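Local structure of acetyltransferase, GNAT family (Colwellia psychrerythraea, 3IWG) at residues A[14-17]-A[18-22]; A[29-33]-A[34-38]; A[148-151]-A[152-156]; A[171-174]-A[175-178]. The protein probably transfers acyl groups to a substrate that is not established, as a GNAT-type acetyltransferase. All coordinates share one frame; numbering follows the deposited sequence. Where two conformers were deposited one is given.

Interaction 1 (A[14-17]-A[18-22]); sequences SDLT and QLKKA
Lys-20 folds back over Leu-16 at the first turn of helix 17-26, and its side chain can be followed outward atom by atom. CB lies 3.3 Å from Leu-16 O. With chi1 at -68°, CG stays beside its own backbone N, which sets it against Leu-16 O and, at 3.9 Å, Leu-16 CB. The chain bends at chi2, and from there CD, CE and NZ run nearly straight away from the turn, carrying the ammonium group to Gln-68 OE1.

The same carbonyl that CG touches is held by the backbone of Lys-20. Lys-20 N donates to Leu-16 O at 2.6 Å with an N-H...O angle of 168°. The next bond, Lys-21 N to Thr-17 O at 3.2 Å, is longer. These i to i+4 bonds mark the change from the 3-10 segment 14-16 into alpha helix. Thr-17 OG1 makes a weak bond, 3.4 Å, back to Ser-14 O, and a hydrogen bond with Glu-149 of the second subunit.

On the buried side, Leu-16 CD2 and Leu-19 CD1 touch at 4.0 Å where the two side chains cross. Lys-21 extends from the outer side to a salt bridge with Asp-25 one turn on.

Both leucines pack on Leu-54 of strand 53-60; Leu-16 also meets His-45 of strand 44-50, and Leu-19 meets Tyr-70 of strand 65-71. The start of helix 17-26 is thereby laid across three neighbouring strands, while Thr-17 packs on Glu-149 of the second subunit.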
# COMPACT_ATOMS: atom_id res chain seq x y z
N SER A 14 -15.46 -1.25 -14.41
CA SER A 14 -15.38 -1.95 -15.71
C SER A 14 -16.38 -1.41 -16.71
O SER A 14 -16.07 -1.31 -17.86
CB SER A 14 -15.57 -3.49 -15.57
OG SER A 14 -16.96 -3.91 -15.72
N ASP A 15 -17.58 -1.08 -16.26
CA ASP A 15 -18.58 -0.44 -17.10
C ASP A 15 -18.16 0.91 -17.73
O ASP A 15 -18.81 1.40 -18.64
CB ASP A 15 -19.82 -0.17 -16.24
CG ASP A 15 -21.09 -0.41 -16.98
OD1 ASP A 15 -21.01 -0.61 -18.22
OD2 ASP A 15 -22.17 -0.39 -16.34
N LEU A 16 -17.11 1.53 -17.20
CA LEU A 16 -16.68 2.87 -17.61
C LEU A 16 -15.36 2.91 -18.37
O LEU A 16 -14.88 3.99 -18.71
CB LEU A 16 -16.57 3.76 -16.35
CG LEU A 16 -17.89 4.02 -15.64
CD1 LEU A 16 -17.70 5.07 -14.62
CD2 LEU A 16 -18.98 4.44 -16.62
N THR A 17 -14.79 1.73 -18.65
CA THR A 17 -13.53 1.60 -19.39
C THR A 17 -13.38 2.47 -20.63
O THR A 17 -12.37 3.16 -20.79
CB THR A 17 -13.31 0.14 -19.81
OG1 THR A 17 -12.82 -0.57 -18.68
CG2 THR A 17 -12.29 0.01 -20.97
N GLN A 18 -14.40 2.45 -21.49
CA GLN A 18 -14.39 3.24 -22.71
C GLN A 18 -14.64 4.71 -22.41
O GLN A 18 -13.97 5.56 -22.96
CB GLN A 18 -15.47 2.78 -23.67
CG GLN A 18 -15.03 1.83 -24.81
CD GLN A 18 -16.06 1.84 -25.96
OE1 GLN A 18 -17.22 2.27 -25.77
NE2 GLN A 18 -15.64 1.38 -27.16
N LEU A 19 -15.61 5.01 -21.58
CA LEU A 19 -15.90 6.39 -21.28
C LEU A 19 -14.70 7.05 -20.58
O LEU A 19 -14.34 8.20 -20.90
CB LEU A 19 -17.18 6.51 -20.46
CG LEU A 19 -18.48 6.23 -21.24
CD1 LEU A 19 -19.64 6.07 -20.25
CD2 LEU A 19 -18.78 7.36 -22.26
N LYS A 20 -14.05 6.32 -19.66
CA LYS A 20 -12.88 6.86 -18.99
C LYS A 20 -11.73 7.13 -19.95
O LYS A 20 -11.06 8.19 -19.87
CB LYS A 20 -12.41 5.96 -17.86
CG LYS A 20 -13.38 5.90 -16.69
CD LYS A 20 -12.70 6.34 -15.41
CE LYS A 20 -13.69 6.63 -14.26
NZ LYS A 20 -12.97 7.17 -13.09
N LYS A 21 -11.50 6.20 -20.86
CA LYS A 21 -10.43 6.37 -21.84
C LYS A 21 -10.67 7.59 -22.73
O LYS A 21 -9.73 8.34 -23.07
CB LYS A 21 -10.21 5.08 -22.66
CG LYS A 21 -9.05 5.17 -23.70
CD LYS A 21 -8.82 3.85 -24.48
CE LYS A 21 -7.65 3.96 -25.55
NZ LYS A 21 -7.52 5.32 -26.26
N ALA A 22 -11.91 7.84 -23.09
CA ALA A 22 -12.21 9.03 -23.89
C ALA A 22 -12.02 10.27 -23.04
O ALA A 22 -11.48 11.28 -23.52
CB ALA A 22 -13.59 8.97 -24.45

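Interaction 2 (A[29-33]-A[34-38]); sequences VPLDG and MWHFG
Asp-32 and Trp-35 come together through their first torsions. The carboxylate of Asp-32 swings opposite its own amide nitrogen (chi1 -173°), which carries it forward to the start of helix 33-39, while Trp-35 keeps CG beside its backbone N, which places CD1 next to the carboxylate. The result is an N-cap. Asp-32 OD2 accepts from Trp-35 N at 2.9 Å, a straight bond (168°) on the anti lone pair, and also takes a weak, bent bond from Met-34 N. Trp-35 CD1 comes within 3.2 Å of OD2, which lies near the plane of the indole at its edge; carboxylate and indole planes are steeply inclined to each other. The other oxygen, OD1, is bonded to Ser-245 OG, so both ends of the carboxylate are held and its rotation is probably fixed.

Backbone bonds continue the turn: His-36 N to Asp-32 O at 2.9 Å and Phe-37 N to Gly-33 O at 2.8 Å. Gly-33 O also receives a weak bond from Gly-38 N, the wider pi-type turn of this short helix.

Leu-31, just before the cap, lies over the His-36 ring. Its CD1 sits 3.8 Å from the ring centroid and 9° off the ring normal, a CH-pi contact over the face. The Phe-37 ring receives Gly-33 CA at its edge.

Near the centre of the chain, the helix packs on several strands: Trp-35 meets Phe-101 of strand 99-103, Leu-67 of strand 65-71 and Ile-268 of strand 262-273, whereas Leu-31 packs on Met-126 of strand 117-129.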
# COMPACT_ATOMS: atom_id res chain seq x y z
N VAL A 29 -3.41 18.21 -21.38
CA VAL A 29 -2.15 17.63 -20.91
C VAL A 29 -2.45 16.40 -20.10
O VAL A 29 -3.57 16.19 -19.66
CB VAL A 29 -1.32 18.63 -20.05
CG1 VAL A 29 -0.69 19.71 -20.96
CG2 VAL A 29 -2.16 19.22 -18.88
N PRO A 30 -1.42 15.60 -19.84
CA PRO A 30 -1.67 14.52 -18.84
C PRO A 30 -2.14 15.07 -17.48
O PRO A 30 -1.66 16.11 -17.01
CB PRO A 30 -0.31 13.83 -18.75
CG PRO A 30 0.70 14.92 -19.24
CD PRO A 30 -0.04 15.60 -20.35
N LEU A 31 -3.12 14.41 -16.87
CA LEU A 31 -3.64 14.80 -15.58
C LEU A 31 -2.88 14.20 -14.39
O LEU A 31 -2.15 13.21 -14.49
CB LEU A 31 -5.11 14.41 -15.48
CG LEU A 31 -5.98 14.88 -16.64
CD1 LEU A 31 -7.39 14.39 -16.47
CD2 LEU A 31 -5.89 16.43 -16.72
N ASP A 32 -3.09 14.81 -13.23
CA ASP A 32 -2.37 14.43 -12.04
C ASP A 32 -2.66 13.01 -11.57
O ASP A 32 -3.78 12.69 -11.19
CB ASP A 32 -2.69 15.34 -10.88
CG ASP A 32 -1.81 15.02 -9.70
OD1 ASP A 32 -0.65 15.48 -9.74
OD2 ASP A 32 -2.24 14.25 -8.80
N GLY A 33 -1.62 12.20 -11.52
CA GLY A 33 -1.72 10.83 -11.02
C GLY A 33 -2.42 10.57 -9.69
O GLY A 33 -3.23 9.65 -9.59
N MSE A 34 -2.15 11.38 -8.68
CA MSE A 34 -2.75 11.12 -7.36
C MSE A 34 -4.22 11.46 -7.46
O MSE A 34 -5.05 10.68 -7.02
CB MSE A 34 -2.09 11.89 -6.20
CG MSE A 34 -1.66 11.02 -5.00
SE MSE A 34 -2.82 9.49 -4.38
CE MSE A 34 -1.53 8.04 -4.67
N TRP A 35 -4.55 12.57 -8.11
CA TRP A 35 -5.96 12.92 -8.30
C TRP A 35 -6.74 11.89 -9.10
O TRP A 35 -7.80 11.42 -8.66
CB TRP A 35 -6.10 14.29 -8.92
CG TRP A 35 -5.88 15.30 -7.95
CD1 TRP A 35 -4.70 15.84 -7.61
CD2 TRP A 35 -6.86 15.85 -7.09
NE1 TRP A 35 -4.87 16.76 -6.60
CE2 TRP A 35 -6.19 16.79 -6.25
CE3 TRP A 35 -8.23 15.67 -6.95
CZ2 TRP A 35 -6.84 17.53 -5.27
CZ3 TRP A 35 -8.90 16.42 -5.97
CH2 TRP A 35 -8.19 17.36 -5.14
N HIS A 36 -6.21 11.49 -10.25
CA HIS A 36 -7.02 10.71 -11.20
C HIS A 36 -6.83 9.23 -11.15
O HIS A 36 -7.74 8.53 -11.55
CB HIS A 36 -6.86 11.23 -12.62
CG HIS A 36 -7.58 12.52 -12.81
ND1 HIS A 36 -6.97 13.74 -12.62
CD2 HIS A 36 -8.89 12.78 -12.98
CE1 HIS A 36 -7.87 14.70 -12.70
NE2 HIS A 36 -9.05 14.14 -12.93
N PHE A 37 -5.70 8.75 -10.63
CA PHE A 37 -5.54 7.31 -10.43
C PHE A 37 -5.46 6.84 -8.99
O PHE A 37 -5.46 5.65 -8.74
CB PHE A 37 -4.35 6.83 -11.23
CG PHE A 37 -4.41 7.30 -12.62
CD1 PHE A 37 -5.40 6.81 -13.46
CD2 PHE A 37 -3.60 8.32 -13.06
CE1 PHE A 37 -5.54 7.28 -14.75
CE2 PHE A 37 -3.73 8.80 -14.38
CZ PHE A 37 -4.70 8.28 -15.21
N GLY A 38 -5.41 7.78 -8.05
CA GLY A 38 -5.46 7.47 -6.62
C GLY A 38 -6.86 7.79 -6.15
O GLY A 38 -7.60 6.86 -5.87

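Interaction 3 (A[148-151]-A[152-156]); sequences TEQL and TAFVT
Gln-150 O and Leu-151 O accept the first i to i+4 bonds of helix 151-162. Phe-154 N reaches Gln-150 O at 3.1 Å, nearly straight at 171°; Val-155 N reaches Leu-151 O at 2.9 Å. One step later Thr-152 O is gripped twice, by Thr-156 N and by the hydroxyl Thr-156 OG1, each at 2.9 Å and coming from opposite faces of its plane. Before the helix, Leu-151 N bonds to Thr-148 O and closes the 3-10 turn 148-150, so the chain passes from one helical type into the other.

Around these bonds the side chains pair along the turn. Gln-150 and Phe-154 run side by side in the same direction, with amide and ring planes 61° apart. Gln-150 CB lies 4.0 Å from Phe-154 CE2, and the carbonyl Gln-150 O meets the ring edge at CD2, 3.3 Å away and near the ring plane. The amide of Gln-150 is held by Gln-144 OE1 at NE2 and by Gly-147 N at OE1. Leu-151 has its CG opposite the backbone N (chi1 177°), which sends CD1 across to Val-155 CG2 at 4.0 Å.

The contact thus divides by chemistry. Phe-154 is buried against Leu-191 and Ala-194 of strand 190-199, and Val-155 against Thr-170 of helix 166-178. Glu-149, just beside the contact, bonds through its two carboxylate oxygens to Ser-14 and Thr-17 of the second subunit, and Thr-152 packs on Pro-41 of that subunit, which implies that this helix start is partly a dimer surface.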
# COMPACT_ATOMS: atom_id res chain seq x y z
N THR A 148 14.09 -3.16 -0.47
CA THR A 148 13.14 -3.63 0.51
C THR A 148 13.67 -3.34 1.89
O THR A 148 12.94 -2.86 2.72
CB THR A 148 12.93 -5.14 0.29
OG1 THR A 148 12.64 -5.36 -1.11
CG2 THR A 148 11.79 -5.66 1.13
N GLU A 149 14.96 -3.57 2.08
CA GLU A 149 15.58 -3.37 3.38
C GLU A 149 15.44 -1.96 3.95
O GLU A 149 15.43 -1.78 5.16
CB GLU A 149 17.06 -3.82 3.35
CG GLU A 149 17.20 -5.36 3.07
CD GLU A 149 18.67 -5.87 3.09
OE1 GLU A 149 19.59 -5.04 2.87
OE2 GLU A 149 18.90 -7.10 3.31
N GLN A 150 15.29 -0.97 3.08
CA GLN A 150 15.26 0.42 3.50
C GLN A 150 13.83 0.97 3.65
O GLN A 150 13.64 2.16 3.91
CB GLN A 150 16.01 1.27 2.44
CG GLN A 150 17.42 0.76 2.10
CD GLN A 150 18.04 1.46 0.89
OE1 GLN A 150 17.38 1.68 -0.11
NE2 GLN A 150 19.31 1.81 0.98
N LEU A 151 12.81 0.13 3.50
CA LEU A 151 11.45 0.67 3.55
C LEU A 151 11.21 1.44 4.82
O LEU A 151 10.60 2.51 4.78
CB LEU A 151 10.40 -0.43 3.41
CG LEU A 151 8.90 -0.15 3.49
CD1 LEU A 151 8.37 0.78 2.38
CD2 LEU A 151 8.15 -1.53 3.43
N THR A 152 11.68 0.90 5.95
CA THR A 152 11.30 1.51 7.24
C THR A 152 11.95 2.88 7.36
O THR A 152 11.37 3.81 7.94
CB THR A 152 11.65 0.66 8.54
OG1 THR A 152 11.31 1.46 9.70
CG2 THR A 152 13.17 0.33 8.64
N ALA A 153 13.17 3.01 6.84
CA ALA A 153 13.85 4.29 6.88
C ALA A 153 13.08 5.31 6.03
O ALA A 153 12.81 6.44 6.48
CB ALA A 153 15.30 4.14 6.42
N PHE A 154 12.64 4.91 4.84
CA PHE A 154 11.81 5.82 4.06
C PHE A 154 10.52 6.22 4.78
O PHE A 154 10.10 7.37 4.77
CB PHE A 154 11.53 5.22 2.70
CG PHE A 154 12.66 5.41 1.69
CD1 PHE A 154 12.76 6.58 0.93
CD2 PHE A 154 13.60 4.44 1.50
CE1 PHE A 154 13.80 6.72 -0.01
CE2 PHE A 154 14.64 4.59 0.58
CZ PHE A 154 14.75 5.72 -0.17
N VAL A 155 9.88 5.25 5.41
CA VAL A 155 8.58 5.48 6.10
C VAL A 155 8.76 6.44 7.25
O VAL A 155 8.04 7.44 7.37
CB VAL A 155 7.94 4.14 6.56
CG1 VAL A 155 6.90 4.34 7.67
CG2 VAL A 155 7.35 3.37 5.32
N THR A 156 9.76 6.17 8.07
CA THR A 156 10.12 7.08 9.13
C THR A 156 10.47 8.48 8.61
O THR A 156 10.01 9.50 9.14
CB THR A 156 11.34 6.54 9.86
OG1 THR A 156 11.00 5.27 10.42
CG2 THR A 156 11.76 7.49 10.95

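Interaction 4 (A[171-174]-A[175-178]); sequences QYYG and NLIE
Helix 166-178 ends in this stretch, a regular alpha-helical turn whose one side belongs to the dimer interface, with Tyr-172 and Leu-176 neighbours one turn apart. Four successive i to i+4 bonds carry the backbone, among them Asn-175 N to Gln-171 O at 3.0 Å (168°) and Ile-177 N to Tyr-173 O at 3.0 Å.

Leu-176 touches both tyrosines, though the placing of its methyls is doubtful in detail. CD1 is modelled over one face of the Tyr-172 ring, toward the rim, and CD2 at the edge of the Tyr-173 ring. The phenols diverge, as neighbours on a helix do, and their different first torsions add to it: Tyr-172 has CG opposite its backbone N (chi1 176°), Tyr-173 beside its own (chi1 -80°). A water lies 3.0 Å from Tyr-172 O and 2.9 Å from Asn-175 OD1, probably bridging them, though it may not donate to both at once.

Across the interface, Asn-175 ND2 bonds to Asn-175 OD1 of the second subunit, and Glu-178 forms a salt bridge with Arg-179 of that subunit. Tyr-172 OH bonds to Glu-196 of strand 190-199, and Tyr-173 packs on helix 151-162 and on Leu-182 of strand 182-187.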
# COMPACT_ATOMS: atom_id res chain seq x y z
N GLN A 171 2.55 0.78 3.06
CA GLN A 171 2.00 0.17 1.84
C GLN A 171 2.36 0.96 0.61
O GLN A 171 2.75 0.41 -0.40
CB GLN A 171 0.47 0.01 1.92
CG GLN A 171 -0.02 -1.01 3.02
CD GLN A 171 0.55 -2.42 2.87
OE1 GLN A 171 0.56 -3.00 1.78
NE2 GLN A 171 0.97 -2.99 3.97
N TYR A 172 2.24 2.27 0.68
CA TYR A 172 2.48 3.10 -0.51
C TYR A 172 3.92 2.98 -0.99
O TYR A 172 4.20 2.71 -2.17
CB TYR A 172 2.19 4.52 -0.16
CG TYR A 172 2.48 5.50 -1.24
CD1 TYR A 172 1.53 5.78 -2.22
CD2 TYR A 172 3.68 6.18 -1.26
CE1 TYR A 172 1.83 6.69 -3.24
CE2 TYR A 172 3.99 7.07 -2.26
CZ TYR A 172 3.08 7.32 -3.24
OH TYR A 172 3.36 8.22 -4.20
N TYR A 173 4.83 3.06 -0.03
CA TYR A 173 6.24 2.90 -0.31
C TYR A 173 6.62 1.47 -0.63
O TYR A 173 7.42 1.26 -1.49
CB TYR A 173 7.07 3.47 0.82
CG TYR A 173 7.26 4.97 0.85
CD1 TYR A 173 7.23 5.75 -0.31
CD2 TYR A 173 7.62 5.60 2.04
CE1 TYR A 173 7.48 7.14 -0.26
CE2 TYR A 173 7.89 6.99 2.10
CZ TYR A 173 7.83 7.73 0.96
OH TYR A 173 8.12 9.06 1.08
N GLY A 174 5.98 0.48 -0.02
CA GLY A 174 6.28 -0.92 -0.37
C GLY A 174 5.99 -1.18 -1.84
O GLY A 174 6.75 -1.80 -2.59
N ASN A 175 4.85 -0.68 -2.26
CA ASN A 175 4.48 -0.78 -3.63
C ASN A 175 5.41 0.01 -4.54
O ASN A 175 5.79 -0.48 -5.60
CB ASN A 175 3.05 -0.31 -3.75
CG ASN A 175 2.50 -0.53 -5.14
OD1 ASN A 175 2.16 0.41 -5.79
ND2 ASN A 175 2.39 -1.80 -5.56
N LEU A 176 5.84 1.22 -4.17
CA LEU A 176 6.76 1.95 -5.06
C LEU A 176 8.10 1.21 -5.21
O LEU A 176 8.69 1.16 -6.29
CB LEU A 176 6.98 3.35 -4.57
CG LEU A 176 6.20 4.58 -5.10
CD1 LEU A 176 4.80 4.35 -5.65
CD2 LEU A 176 6.20 5.66 -4.05
N ILE A 177 8.57 0.60 -4.13
CA ILE A 177 9.82 -0.12 -4.12
C ILE A 177 9.75 -1.25 -5.14
O ILE A 177 10.67 -1.42 -5.96
CB ILE A 177 10.10 -0.65 -2.73
CG1 ILE A 177 10.63 0.47 -1.82
CG2 ILE A 177 11.08 -1.85 -2.80
CD1 ILE A 177 10.97 0.05 -0.47
N GLU A 178 8.63 -2.00 -5.13
CA GLU A 178 8.43 -3.10 -6.08
C GLU A 178 8.35 -2.61 -7.48
O GLU A 178 8.81 -3.30 -8.41
CB GLU A 178 7.13 -3.85 -5.79
CG GLU A 178 7.16 -4.58 -4.41
CD GLU A 178 5.96 -5.51 -4.24
OE1 GLU A 178 5.68 -6.28 -5.19
OE2 GLU A 178 5.33 -5.48 -3.16
O HOH W 1 2.03 2.86 -4.23

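Overall arrangement
Each contact closes only a single local turn, and the four follow one another in series, without nesting or crossing. Interactions 1 and 2 lie on consecutive helices, 17-26 and 33-39, with centres about 16 Å apart and no touch between them. Interactions 3 and 4, on helices 151-162 and 166-178, pack directly: Leu-151 CD1 comes 3.4 Å from Tyr-173 CB. In one conformer of selenomethionine Met-34, interaction 2 also touches Tyr-172 of interaction 4, a doubtful detail, which would link the N-terminal pair of contacts to the later pair. Interactions 1, 3 and 4 all reach the second subunit, with Thr-17 of interaction 1 meeting Glu-149 of the second subunit.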